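Kelch domain-containing protein (Colletotrichum graminicola M1.001, PDB 5C86) catalyses the oxidation of alcohols, probably to aldehydes with reduction of dioxygen to hydrogen peroxide, as in other copper-radical oxidases of the AA5 family. Local coordinates at residues V19-E24 against Y460-A465; G26-W31 against L339-A344; I131-G136 against N154-L159. All coordinates share one frame; numbering follows the deposited sequence.

Contacts 1 and 2 lie next to each other on the same side of the chain's centre, their own centres 8 Å apart. They are joined by the hairpin of strands 18-21 and 28-31, where Ala20 N lies 2.8 Å from Leu29 O and Val22 N lies 2.9 Å from Asn27 O, both probable hydrogen bonds. Contact 1 turns this hairpin toward the C-terminal domain, contact 2 toward strand 336-340 of the adjacent blade. Contact 3, inside another blade, is remote: its centre is 25 Å from that of contact 1 and 27 Å from that of contact 2. Its Val133 side chain is about 11 Å from that of the copper ligand Tyr120; copper is absent here.

Contact 1 of 3, residues V19-E24 against Y460-A465; sequences VALVPE and YYMLFA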
ATOM      1  N   VAL A  19       6.849  -4.035  -4.724  1.00 11.41           N
ATOM      2  CA  VAL A  19       5.986  -5.148  -5.066  1.00 13.10           C
ATOM      3  C   VAL A  19       4.604  -4.656  -5.414  1.00 13.75           C
ATOM      4  O   VAL A  19       4.184  -3.608  -4.893  1.00 12.88           O
ATOM      5  CB  VAL A  19       5.874  -6.204  -3.994  1.00 12.93           C
ATOM      6  CG1 VAL A  19       7.250  -6.767  -3.601  1.00 14.69           C
ATOM      7  CG2 VAL A  19       5.161  -5.705  -2.739  1.00 13.48           C
ATOM      8  N   ALA A  20       3.908  -5.402  -6.283  1.00 12.52           N
ATOM      9  CA  ALA A  20       2.543  -5.024  -6.707  1.00 12.02           C
ATOM     10  C   ALA A  20       1.733  -6.260  -6.876  1.00 14.25           C
ATOM     11  O   ALA A  20       2.248  -7.278  -7.396  1.00 13.04           O
ATOM     12  CB  ALA A  20       2.534  -4.274  -7.992  1.00 13.97           C
ATOM     13  N   LEU A  21       0.471  -6.218  -6.473  1.00 12.79           N
ATOM     14  CA  LEU A  21      -0.429  -7.367  -6.710  1.00 13.60           C
ATOM     15  C   LEU A  21      -1.050  -7.164  -8.053  1.00 15.21           C
ATOM     16  O   LEU A  21      -1.583  -6.112  -8.357  1.00 14.27           O
ATOM     17  CB  LEU A  21      -1.512  -7.441  -5.621  1.00 15.37           C
ATOM     18  CG  LEU A  21      -2.430  -8.639  -5.764  1.00 15.83           C
ATOM     19  CD1 LEU A  21      -1.722  -9.859  -5.354  1.00 17.84           C
ATOM     20  CD2 LEU A  21      -3.611  -8.459  -4.862  1.00 17.36           C
ATOM     21  N   VAL A  22      -0.957  -8.178  -8.935  1.00 15.73           N
ATOM     22  CA  VAL A  22      -1.476  -8.051 -10.279  1.00 17.53           C
ATOM     23  C   VAL A  22      -3.029  -8.309 -10.258  1.00 14.56           C
ATOM     24  O   VAL A  22      -3.479  -9.358  -9.791  1.00 16.54           O
ATOM     25  CB  VAL A  22      -0.788  -9.083 -11.177  1.00 18.88           C
ATOM     26  CG1 VAL A  22      -1.346  -8.996 -12.573  1.00 21.14           C
ATOM     27  CG2 VAL A  22       0.762  -8.878 -11.163  1.00 20.42           C
ATOM     28  N   PRO A  23      -3.785  -7.347 -10.743  1.00 15.84           N
ATOM     29  CA  PRO A  23      -5.234  -7.627 -10.798  1.00 19.28           C
ATOM     30  C   PRO A  23      -5.604  -8.879 -11.556  1.00 20.00           C
ATOM     31  O   PRO A  23      -4.914  -9.293 -12.475  1.00 19.95           O
ATOM     32  CB  PRO A  23      -5.787  -6.413 -11.485  1.00 17.82           C
ATOM     33  CG  PRO A  23      -4.867  -5.296 -11.214  1.00 17.99           C
ATOM     34  CD  PRO A  23      -3.509  -6.000 -11.188  1.00 17.66           C
ATOM     35  N   GLU A  24      -6.677  -9.534 -11.099  0.64 18.62           N
ATOM     36  CA  GLU A  24      -7.347 -10.682 -11.737  0.64 20.60           C
ATOM     37  C   GLU A  24      -6.603 -11.954 -11.503  0.64 17.52           C
ATOM     38  O   GLU A  24      -7.182 -12.926 -11.054  0.64 21.95           O
ATOM     39  CB  GLU A  24      -7.613 -10.498 -13.248  0.64 23.03           C
ATOM     40  CG  GLU A  24      -8.844  -9.713 -13.542  0.64 24.74           C
ATOM     41  CD  GLU A  24      -9.038  -9.467 -15.013  0.64 27.64           C
ATOM     42  OE1 GLU A  24      -8.407 -10.170 -15.872  0.64 23.88           O
ATOM     43  OE2 GLU A  24      -9.768  -8.489 -15.267  0.64 29.35           O
ATOM     44  N   TYR A 460      -9.302  -1.467  -9.160  1.00 11.15           N
ATOM     45  CA  TYR A 460      -9.511  -2.829  -8.786  1.00 11.41           C
ATOM     46  C   TYR A 460      -9.507  -3.045  -7.279  1.00 11.17           C
ATOM     47  O   TYR A 460      -8.711  -2.451  -6.529  1.00 10.87           O
ATOM     48  CB  TYR A 460      -8.518  -3.794  -9.398  1.00 11.84           C
ATOM     49  CG  TYR A 460      -8.877  -4.307 -10.782  1.00 12.73           C
ATOM     50  CD1 TYR A 460      -8.596  -3.561 -11.908  1.00 15.50           C
ATOM     51  CD2 TYR A 460      -9.659  -5.392 -10.906  1.00 15.30           C
ATOM     52  CE1 TYR A 460      -8.950  -4.005 -13.159  1.00 16.20           C
ATOM     53  CE2 TYR A 460     -10.038  -5.849 -12.130  1.00 15.82           C
ATOM     54  CZ  TYR A 460      -9.677  -5.149 -13.238  1.00 17.70           C
ATOM     55  OH  TYR A 460     -10.058  -5.685 -14.481  1.00 23.61           O
ATOM     56  N   TYR A 461     -10.424  -3.943  -6.850  1.00 10.19           N
ATOM     57  CA  TYR A 461     -10.590  -4.363  -5.485  1.00  9.61           C
ATOM     58  C   TYR A 461     -10.696  -5.858  -5.444  1.00 10.26           C
ATOM     59  O   TYR A 461     -11.072  -6.522  -6.413  1.00 11.55           O
ATOM     60  CB  TYR A 461     -11.915  -3.849  -4.915  1.00  9.41           C
ATOM     61  CG  TYR A 461     -11.874  -2.332  -4.635  1.00 10.12           C
ATOM     62  CD1 TYR A 461     -12.013  -1.455  -5.652  1.00 10.13           C
ATOM     63  CD2 TYR A 461     -11.759  -1.862  -3.378  1.00  9.23           C
ATOM     64  CE1 TYR A 461     -11.944  -0.076  -5.381  1.00  9.71           C
ATOM     65  CE2 TYR A 461     -11.692  -0.508  -3.073  1.00 10.05           C
ATOM     66  CZ  TYR A 461     -11.830   0.416  -4.105  1.00 10.30           C
ATOM     67  OH  TYR A 461     -11.773   1.777  -3.815  1.00 12.61           O
ATOM     68  N   MET A 462     -10.307  -6.395  -4.293  1.00 10.64           N
ATOM     69  CA  MET A 462     -10.564  -7.775  -3.900  1.00 10.11           C
ATOM     70  C   MET A 462     -11.838  -7.817  -3.059  1.00 10.08           C
ATOM     71  O   MET A 462     -11.897  -7.139  -2.037  1.00 10.77           O
ATOM     72  CB  MET A 462      -9.436  -8.272  -3.101  1.00 11.22           C
ATOM     73  CG  MET A 462      -8.183  -8.492  -3.944  1.00 14.07           C
ATOM     74  SD  MET A 462      -6.720  -8.956  -2.950  1.00 18.48           S
ATOM     75  CE  MET A 462      -6.251  -7.389  -2.238  1.00 16.63           C
ATOM     76  N   LEU A 463     -12.828  -8.626  -3.460  0.54 10.80           N
ATOM     77  CA  LEU A 463     -14.039  -8.833  -2.669  0.54 10.71           C
ATOM     78  C   LEU A 463     -13.784 -10.077  -1.840  0.54 10.91           C
ATOM     79  O   LEU A 463     -13.433 -11.120  -2.370  0.54 10.47           O
ATOM     80  CB  LEU A 463     -15.277  -8.985  -3.569  0.54 12.04           C
ATOM     81  CG  LEU A 463     -16.580  -8.449  -3.023  0.54 13.00           C
ATOM     82  CD1 LEU A 463     -17.624  -8.104  -4.110  0.54 15.12           C
ATOM     83  CD2 LEU A 463     -17.070  -9.514  -2.005  0.54 14.15           C
ATOM     84  N   PHE A 464     -13.845  -9.917  -0.530  1.00  9.83           N
ATOM     85  CA  PHE A 464     -13.827 -10.991   0.456  1.00 10.17           C
ATOM     86  C   PHE A 464     -15.147 -11.205   1.138  1.00 11.63           C
ATOM     87  O   PHE A 464     -15.845 -10.244   1.487  1.00 11.82           O
ATOM     88  CB  PHE A 464     -12.789 -10.676   1.507  1.00 10.85           C
ATOM     89  CG  PHE A 464     -11.336 -10.691   1.028  1.00 11.53           C
ATOM     90  CD1 PHE A 464     -10.657 -11.910   0.997  1.00 11.98           C
ATOM     91  CD2 PHE A 464     -10.631  -9.552   0.648  1.00 10.71           C
ATOM     92  CE1 PHE A 464      -9.340 -12.002   0.590  1.00 12.99           C
ATOM     93  CE2 PHE A 464      -9.296  -9.604   0.283  1.00 12.38           C
ATOM     94  CZ  PHE A 464      -8.657 -10.855   0.295  1.00 12.34           C
ATOM     95  N   ALA A 465     -15.442 -12.491   1.375  1.00  9.68           N
ATOM     96  CA  ALA A 465     -16.595 -12.884   2.137  1.00 10.44           C
ATOM     97  C   ALA A 465     -16.043 -13.685   3.308  1.00 11.41           C
ATOM     98  O   ALA A 465     -15.172 -14.563   3.103  1.00 13.58           O
ATOM     99  CB  ALA A 465     -17.513 -13.729   1.329  1.00 11.81           C
TER
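Tyr460 meets Pro23 and Glu24 at one end of this contact, while Met462 meets Leu21 at the other. The chain directions of the touching parts, Leu21 to Glu24 and Tyr460 to Met462, are 91° apart, so side chains rather than strand pairing join them. From CB the Tyr460 side chain runs beneath the proline: CG lies 3.8 Å from Pro23 CB, and CD1 and CD2 flank the same carbon. Pro23 CB stands over one ring face, 3.9 Å from the centroid of the Tyr460 ring and 14° off its normal, a CH-pi contact shifted toward the rim. At the tip Tyr460 OH is 2.9 Å from Glu24 OE2, an approach left doubtful because Glu24 has a second deposited conformer. OE2 also forms a salt bridge with Lys101, which probably favours the ionised carboxylate. Phe100 packs edge-to-face with the Tyr460 ring.

Met462 CG is anti to the carbonyl carbon (chi1 -71°); the extended chi2 carries SD to Leu21, and the bend at chi3 swings CE against the same leucine methyl. The two side chains meet tip to tip, with Leu21 CD2 3.7 Å from Met462 SD and 3.9 Å from Met462 CE. Leu339 also packs on Leu21. Strand 412-422 pairs with both strands, its Ser419 with Leu21 and its Val418 with Tyr460. The arrangement is an interdomain packing seam of the galactose oxidase fold, at the junction of the C-terminal early-set domain and the beta-propeller.

Contact 2 of 3, residues G26-W31 against L339-A344; sequences GNLLVW and LLMADA
The backbones of Gly26 and Ala342 draw closest here, CA to CA 5.9 Å, without a direct hydrogen bond; a water spans them instead. It donates to Gly26 O at 2.7 Å and accepts from Ala342 N at 2.8 Å, so both main-chain groups are satisfied through one water bridge. Gly26 holds a left-handed backbone conformation (phi 70°) in the turn leading into strand 28-31. Opposite it, Ala342 belongs to a type I turn from Met341 to Ala344, closed by Ala344 N on Met341 O at 2.9 Å.

Beside the water the contact is apolar. Met341 is bent at both chi2 (-55°) and chi3 (-70°), and the double fold curls its methyl back to the other segment, where Met341 CE touches Gly26 O at 3.6 Å and Leu28 CB at 4.0 Å. The Leu28 and Met341 side chains cross at about a right angle, the methionine methyl resting against the base of the leucine. At the leucine's far end, Leu28 CD1 meets Leu339 CD2 at 3.7 Å, branch against branch, and also approaches Met341 SD at 4.1 Å. Leu28 is thus wedged between a strand residue and the first residue of the turn, with Leu21 of the neighbouring strand packed on Met341.

Strand 336-340 is an edge strand of the four-stranded antiparallel blade that strand 5-11 from the N-terminus completes, and strand 28-31 belongs to the next blade in the ring. Apolar packing between the faces of successive blades is characteristic of a beta-propeller; here it joins the first blade to the one completed by the N-terminal strand.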
ATOM      1  N   GLY A  26      -3.913 -12.119  -9.385  1.00 17.43           N
ATOM      2  CA  GLY A  26      -3.342 -12.128  -8.076  1.00 17.13           C
ATOM      3  C   GLY A  26      -1.878 -12.551  -7.937  1.00 16.65           C
ATOM      4  O   GLY A  26      -1.427 -12.829  -6.870  1.00 16.10           O
ATOM      5  N   ASN A  27      -1.155 -12.608  -9.061  1.00 16.21           N
ATOM      6  CA  ASN A  27       0.260 -12.893  -8.993  1.00 15.07           C
ATOM      7  C   ASN A  27       0.984 -11.701  -8.300  1.00 16.06           C
ATOM      8  O   ASN A  27       0.500 -10.584  -8.273  1.00 15.45           O
ATOM      9  CB  ASN A  27       0.722 -13.238 -10.413  1.00 16.67           C
ATOM     10  CG  ASN A  27       0.123 -14.554 -10.880  1.00 14.71           C
ATOM     11  OD1 ASN A  27      -0.090 -15.455 -10.073  1.00 16.20           O
ATOM     12  ND2 ASN A  27      -0.019 -14.699 -12.191  1.00 20.31           N
ATOM     13  N   LEU A  28       2.175 -11.969  -7.842  1.00 15.20           N
ATOM     14  CA  LEU A  28       2.989 -10.901  -7.170  1.00 16.16           C
ATOM     15  C   LEU A  28       4.153 -10.497  -8.088  1.00 15.95           C
ATOM     16  O   LEU A  28       5.063 -11.316  -8.368  1.00 15.74           O
ATOM     17  CB  LEU A  28       3.543 -11.433  -5.892  1.00 15.97           C
ATOM     18  CG  LEU A  28       4.250 -10.399  -4.964  1.00 18.08           C
ATOM     19  CD1 LEU A  28       3.256  -9.354  -4.383  1.00 18.22           C
ATOM     20  CD2 LEU A  28       4.985 -11.175  -3.905  1.00 20.30           C
ATOM     21  N   LEU A  29       4.083  -9.278  -8.494  1.00 12.50           N
ATOM     22  CA  LEU A  29       5.145  -8.650  -9.325  1.00 14.60           C
ATOM     23  C   LEU A  29       6.116  -7.892  -8.439  1.00 16.57           C
ATOM     24  O   LEU A  29       5.680  -7.072  -7.623  1.00 15.59           O
ATOM     25  CB  LEU A  29       4.600  -7.695 -10.373  1.00 16.73           C
ATOM     26  CG  LEU A  29       5.523  -6.990 -11.387  1.00 19.12           C
ATOM     27  CD1 LEU A  29       6.160  -8.006 -12.292  1.00 20.86           C
ATOM     28  CD2 LEU A  29       4.715  -6.047 -12.199  1.00 23.27           C
ATOM     29  N   VAL A  30       7.404  -8.173  -8.575  1.00 14.64           N
ATOM     30  CA  VAL A  30       8.425  -7.499  -7.785  1.00 13.94           C
ATOM     31  C   VAL A  30       9.450  -6.811  -8.701  1.00 15.25           C
ATOM     32  O   VAL A  30       9.710  -7.308  -9.824  1.00 15.82           O
ATOM     33  CB  VAL A  30       9.085  -8.420  -6.785  1.00 14.34           C
ATOM     34  CG1 VAL A  30       8.072  -9.302  -6.085  1.00 14.63           C
ATOM     35  CG2 VAL A  30      10.192  -9.288  -7.430  1.00 15.12           C
ATOM     36  N   TRP A  31      10.067  -5.753  -8.207  1.00 13.95           N
ATOM     37  CA  TRP A  31      11.179  -5.166  -8.965  1.00 14.12           C
ATOM     38  C   TRP A  31      12.185  -4.522  -8.043  1.00 15.21           C
ATOM     39  O   TRP A  31      11.914  -4.169  -6.913  1.00 13.97           O
ATOM     40  CB  TRP A  31      10.745  -4.188 -10.017  1.00 14.22           C
ATOM     41  CG  TRP A  31      10.155  -2.857  -9.612  1.00 14.52           C
ATOM     42  CD1 TRP A  31      10.847  -1.717  -9.394  1.00 15.52           C
ATOM     43  CD2 TRP A  31       8.766  -2.532  -9.418  1.00 14.49           C
ATOM     44  NE1 TRP A  31      10.017  -0.682  -9.131  1.00 14.39           N
ATOM     45  CE2 TRP A  31       8.724  -1.167  -9.112  1.00 14.03           C
ATOM     46  CE3 TRP A  31       7.569  -3.268  -9.462  1.00 16.19           C
ATOM     47  CZ2 TRP A  31       7.531  -0.463  -8.854  1.00 17.02           C
ATOM     48  CZ3 TRP A  31       6.350  -2.574  -9.203  1.00 16.75           C
ATOM     49  CH2 TRP A  31       6.355  -1.179  -8.939  1.00 15.70           C
ATOM     50  N   LEU A 339       2.573  -7.108   1.565  1.00 11.50           N
ATOM     51  CA  LEU A 339       1.458  -6.887   0.704  1.00 11.43           C
ATOM     52  C   LEU A 339       0.391  -7.963   0.922  1.00 12.19           C
ATOM     53  O   LEU A 339       0.682  -9.158   1.005  1.00 11.87           O
ATOM     54  CB  LEU A 339       1.897  -6.873  -0.754  1.00 12.89           C
ATOM     55  CG  LEU A 339       0.961  -6.107  -1.677  1.00 13.74           C
ATOM     56  CD1 LEU A 339       1.115  -4.632  -1.509  1.00 14.19           C
ATOM     57  CD2 LEU A 339       1.181  -6.531  -3.093  1.00 15.75           C
ATOM     58  N   LEU A 340      -0.881  -7.537   0.982  1.00 10.45           N
ATOM     59  CA  LEU A 340      -1.992  -8.507   1.044  1.00 11.10           C
ATOM     60  C   LEU A 340      -2.173  -9.202  -0.282  1.00 11.08           C
ATOM     61  O   LEU A 340      -2.232  -8.564  -1.311  1.00 11.53           O
ATOM     62  CB  LEU A 340      -3.315  -7.804   1.351  1.00 10.97           C
ATOM     63  CG  LEU A 340      -4.521  -8.689   1.535  1.00 11.17           C
ATOM     64  CD1 LEU A 340      -4.319  -9.554   2.720  1.00 11.46           C
ATOM     65  CD2 LEU A 340      -5.777  -7.837   1.688  1.00 11.52           C
ATOM     66  N   MET A 341      -2.359 -10.527  -0.225  1.00 11.51           N
ATOM     67  CA  MET A 341      -2.653 -11.378  -1.389  1.00 12.52           C
ATOM     68  C   MET A 341      -4.178 -11.693  -1.487  1.00 12.49           C
ATOM     69  O   MET A 341      -4.861 -11.692  -0.471  1.00 12.35           O
ATOM     70  CB  MET A 341      -1.844 -12.661  -1.224  1.00 14.52           C
ATOM     71  CG  MET A 341      -0.331 -12.452  -1.051  1.00 14.37           C
ATOM     72  SD  MET A 341       0.435 -11.477  -2.358  1.00 18.01           S
ATOM     73  CE  MET A 341       0.372 -12.548  -3.736  1.00 20.09           C
ATOM     74  N   ALA A 342      -4.610 -12.157  -2.643  1.00 13.11           N
ATOM     75  CA  ALA A 342      -6.042 -12.480  -2.814  1.00 13.52           C
ATOM     76  C   ALA A 342      -6.429 -13.694  -1.984  1.00 14.18           C
ATOM     77  O   ALA A 342      -7.579 -13.870  -1.613  1.00 13.97           O
ATOM     78  CB  ALA A 342      -6.317 -12.690  -4.297  1.00 14.81           C
ATOM     79  N   ASP A 343      -5.464 -14.531  -1.586  1.00 12.29           N
ATOM     80  CA  ASP A 343      -5.774 -15.674  -0.709  1.00 14.02           C
ATOM     81  C   ASP A 343      -5.818 -15.280   0.742  1.00 12.99           C
ATOM     82  O   ASP A 343      -5.920 -16.124   1.629  1.00 14.12           O
ATOM     83  CB  ASP A 343      -4.911 -16.907  -0.958  1.00 16.90           C
ATOM     84  CG  ASP A 343      -3.497 -16.726  -0.527  1.00 20.53           C
ATOM     85  OD1 ASP A 343      -3.132 -15.629  -0.147  1.00 18.26           O
ATOM     86  OD2 ASP A 343      -2.699 -17.692  -0.578  1.00 23.35           O
ATOM     87  N   ALA A 344      -5.664 -13.972   1.047  1.00 12.10           N
ATOM     88  CA  ALA A 344      -5.751 -13.435   2.400  1.00 11.90           C
ATOM     89  C   ALA A 344      -4.527 -13.713   3.296  1.00 11.04           C
ATOM     90  O   ALA A 344      -4.555 -13.391   4.472  1.00 11.88           O
ATOM     91  CB  ALA A 344      -7.072 -13.850   3.084  1.00 12.69           C
TER
HETATM   92  O   HOH W   1      -3.069 -13.308  -4.722  1.00 20.59           O

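Contact 3 of 3, residues I131-G136 against N154-L159; sequences IFVIGG and NTWTKL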
ATOM      1  N   ILE A 131      -3.774  10.960 -10.912  1.00 14.78           N
ATOM      2  CA  ILE A 131      -2.618  10.508 -10.089  1.00 15.56           C
ATOM      3  C   ILE A 131      -1.912  11.722  -9.531  1.00 16.73           C
ATOM      4  O   ILE A 131      -1.356  12.538 -10.337  1.00 17.77           O
ATOM      5  CB  ILE A 131      -1.603   9.649 -10.811  1.00 15.64           C
ATOM      6  CG1 ILE A 131      -2.173   8.513 -11.647  1.00 18.02           C
ATOM      7  CG2 ILE A 131      -0.526   9.244  -9.858  1.00 16.58           C
ATOM      8  CD1 ILE A 131      -3.055   7.507 -10.929  1.00 18.33           C
ATOM      9  N   PHE A 132      -1.943  11.927  -8.235  1.00 15.32           N
ATOM     10  CA  PHE A 132      -1.337  13.110  -7.554  1.00 14.67           C
ATOM     11  C   PHE A 132      -0.006  12.686  -7.004  1.00 16.93           C
ATOM     12  O   PHE A 132       0.079  11.617  -6.324  1.00 14.91           O
ATOM     13  CB  PHE A 132      -2.247  13.597  -6.448  1.00 15.84           C
ATOM     14  CG  PHE A 132      -1.720  14.681  -5.594  1.00 15.60           C
ATOM     15  CD1 PHE A 132      -1.474  15.957  -6.107  1.00 16.97           C
ATOM     16  CD2 PHE A 132      -1.407  14.428  -4.257  1.00 17.10           C
ATOM     17  CE1 PHE A 132      -1.100  16.994  -5.252  1.00 16.24           C
ATOM     18  CE2 PHE A 132      -0.955  15.466  -3.421  1.00 18.21           C
ATOM     19  CZ  PHE A 132      -0.800  16.754  -3.917  1.00 17.33           C
ATOM     20  N   VAL A 133       1.028  13.502  -7.244  1.00 14.51           N
ATOM     21  CA  VAL A 133       2.338  13.244  -6.581  1.00 14.14           C
ATOM     22  C   VAL A 133       2.808  14.501  -5.892  1.00 16.77           C
ATOM     23  O   VAL A 133       2.503  15.640  -6.350  1.00 16.34           O
ATOM     24  CB  VAL A 133       3.440  12.739  -7.536  1.00 14.48           C
ATOM     25  CG1 VAL A 133       3.034  11.512  -8.329  1.00 15.35           C
ATOM     26  CG2 VAL A 133       3.828  13.787  -8.572  1.00 15.57           C
ATOM     27  N   ILE A 134       3.565  14.308  -4.808  1.00 14.42           N
ATOM     28  CA  ILE A 134       4.157  15.429  -4.147  1.00 14.60           C
ATOM     29  C   ILE A 134       5.407  14.987  -3.413  1.00 15.42           C
ATOM     30  O   ILE A 134       5.526  13.845  -2.957  1.00 14.87           O
ATOM     31  CB  ILE A 134       3.148  16.156  -3.225  1.00 13.99           C
ATOM     32  CG1 ILE A 134       3.651  17.580  -2.819  1.00 16.56           C
ATOM     33  CG2 ILE A 134       2.804  15.311  -1.975  1.00 14.75           C
ATOM     34  CD1 ILE A 134       2.600  18.437  -2.199  1.00 17.68           C
ATOM     35  N   GLY A 135       6.330  15.938  -3.281  1.00 14.14           N
ATOM     36  CA  GLY A 135       7.636  15.636  -2.700  1.00 14.06           C
ATOM     37  C   GLY A 135       8.563  14.759  -3.473  1.00 13.31           C
ATOM     38  O   GLY A 135       8.424  14.524  -4.677  1.00 15.27           O
ATOM     39  N   GLY A 136       9.561  14.245  -2.775  1.00 13.71           N
ATOM     40  CA  GLY A 136      10.439  13.229  -3.307  1.00 16.65           C
ATOM     41  C   GLY A 136      11.777  13.880  -3.707  1.00 16.50           C
ATOM     42  O   GLY A 136      11.937  14.249  -4.880  1.00 17.20           O
ATOM     43  N   ASN A 154      -3.206  12.106 -20.926  1.00 24.80           N
ATOM     44  CA  ASN A 154      -1.752  11.865 -20.711  1.00 24.03           C
ATOM     45  C   ASN A 154      -0.980  13.144 -20.437  1.00 23.04           C
ATOM     46  O   ASN A 154       0.035  13.397 -21.110  1.00 24.26           O
ATOM     47  CB  ASN A 154      -1.170  11.059 -21.884  1.00 23.14           C
ATOM     48  CG  ASN A 154       0.304  10.614 -21.729  1.00 26.59           C
ATOM     49  OD1 ASN A 154       0.856  10.235 -20.683  1.00 22.96           O
ATOM     50  ND2 ASN A 154       0.978  10.649 -22.856  1.00 25.60           N
ATOM     51  N   THR A 155      -1.466  13.940 -19.504  0.70 21.33           N
ATOM     52  CA  THR A 155      -0.845  15.196 -19.121  0.70 22.37           C
ATOM     53  C   THR A 155      -0.560  15.237 -17.636  0.70 20.85           C
ATOM     54  O   THR A 155      -1.374  14.739 -16.853  0.70 20.54           O
ATOM     55  CB  THR A 155      -1.738  16.414 -19.408  0.70 23.42           C
ATOM     56  OG1 THR A 155      -2.954  16.339 -18.621  0.70 26.73           O
ATOM     57  CG2 THR A 155      -2.065  16.481 -20.877  0.70 20.91           C
ATOM     58  N   TRP A 156       0.555  15.866 -17.266  1.00 19.55           N
ATOM     59  CA  TRP A 156       0.866  16.290 -15.907  1.00 20.11           C
ATOM     60  C   TRP A 156       0.697  17.780 -15.803  1.00 20.89           C
ATOM     61  O   TRP A 156       1.201  18.514 -16.729  1.00 22.70           O
ATOM     62  CB  TRP A 156       2.307  15.951 -15.563  1.00 19.27           C
ATOM     63  CG  TRP A 156       2.592  14.471 -15.342  1.00 17.28           C
ATOM     64  CD1 TRP A 156       3.054  13.591 -16.190  1.00 17.34           C
ATOM     65  CD2 TRP A 156       2.357  13.753 -14.092  1.00 17.26           C
ATOM     66  NE1 TRP A 156       3.227  12.339 -15.623  1.00 17.91           N
ATOM     67  CE2 TRP A 156       2.797  12.407 -14.327  1.00 17.46           C
ATOM     68  CE3 TRP A 156       1.896  14.129 -12.829  1.00 16.61           C
ATOM     69  CZ2 TRP A 156       2.704  11.409 -13.314  1.00 18.30           C
ATOM     70  CZ3 TRP A 156       1.806  13.139 -11.839  1.00 17.17           C
ATOM     71  CH2 TRP A 156       2.242  11.832 -12.097  1.00 16.93           C
ATOM     72  N   THR A 157       0.069  18.274 -14.778  1.00 20.41           N
ATOM     73  CA  THR A 157      -0.131  19.688 -14.537  1.00 22.93           C
ATOM     74  C   THR A 157       0.381  20.013 -13.111  1.00 26.46           C
ATOM     75  O   THR A 157      -0.019  19.357 -12.135  1.00 20.93           O
ATOM     76  CB  THR A 157      -1.620  19.996 -14.695  1.00 27.02           C
ATOM     77  OG1 THR A 157      -2.072  19.426 -15.941  1.00 29.49           O
ATOM     78  CG2 THR A 157      -1.869  21.510 -14.677  1.00 29.86           C
ATOM     79  N   LYS A 158       1.246  21.021 -12.955  1.00 23.03           N
ATOM     80  CA  LYS A 158       1.594  21.552 -11.682  1.00 21.22           C
ATOM     81  C   LYS A 158       0.458  22.214 -11.029  1.00 23.49           C
ATOM     82  O   LYS A 158      -0.366  22.871 -11.676  1.00 24.80           O
ATOM     83  CB  LYS A 158       2.786  22.546 -11.786  1.00 24.70           C
ATOM     84  CG  LYS A 158       3.999  21.840 -12.325  1.00 26.75           C
ATOM     85  CD  LYS A 158       5.275  22.644 -12.318  1.00 29.60           C
ATOM     86  CE  LYS A 158       5.149  23.750 -13.380  1.00 30.51           C
ATOM     87  NZ  LYS A 158       6.555  24.090 -13.691  1.00 33.14           N
ATOM     88  N   LEU A 159       0.344  22.064  -9.706  1.00 20.77           N
ATOM     89  CA  LEU A 159      -0.727  22.642  -8.995  1.00 20.53           C
ATOM     90  C   LEU A 159      -0.131  23.726  -8.085  1.00 23.98           C
ATOM     91  O   LEU A 159       0.452  23.452  -7.018  1.00 20.25           O
ATOM     92  CB  LEU A 159      -1.427  21.588  -8.158  1.00 22.84           C
ATOM     93  CG  LEU A 159      -2.167  20.551  -9.010  1.00 25.30           C
ATOM     94  CD1 LEU A 159      -2.520  19.289  -8.166  1.00 26.81           C
ATOM     95  CD2 LEU A 159      -3.417  21.151  -9.683  1.00 28.55           C
TER
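A kelch-type propeller blade contains this contact, which joins its second and fourth strands, 131-134 and 155-158, across strand 147-150. Trp156 and Val133 meet on one face of the sheet, Phe132 and Leu159 on the other. Because a strand lies between them, the backbones stay apart and no hydrogen bond crosses.

Trp156 CG is anti to the carbonyl carbon (chi1 -72°), and with the indole turned roughly across that bond (chi2 96°) the six-membered ring swings over the intervening strand. Its far corner does the touching: CH2 of Trp156 is 3.9 Å from Val133 CG1, and CZ3 of Trp156 is 3.9 Å from Val133 CG2, so both valine methyls cradle it. The two side chains cross at about a right angle. Trp156 CZ3 also comes to 3.6 Å from the carbonyl oxygen Ile131 O, obliquely to the ring. Indole NE1 is turned to Ser112 O and Thr95 OG1, both weak hydrogen bonds, while Thr87 of the neighbouring blade packs on Trp156.

On the reverse face, Leu159 CD1 lies at the rim of the Phe132 ring, near its plane, 4.0 Å from Phe132 CE1 and 4.1 Å from Phe132 CD1. Phe132 CG is anti to the backbone N (chi1 174°), which carries the ring back toward the outer strand.

Asn154 and Thr155, both facing Asp150, make a G1 beta bulge where the outer hairpin turns. The Gly135-Gly136 pair that follows Ile134, with Tyr149 packed on Trp156, gives the glycine doublet and spaced tyrosine and tryptophan that mark the kelch repeat.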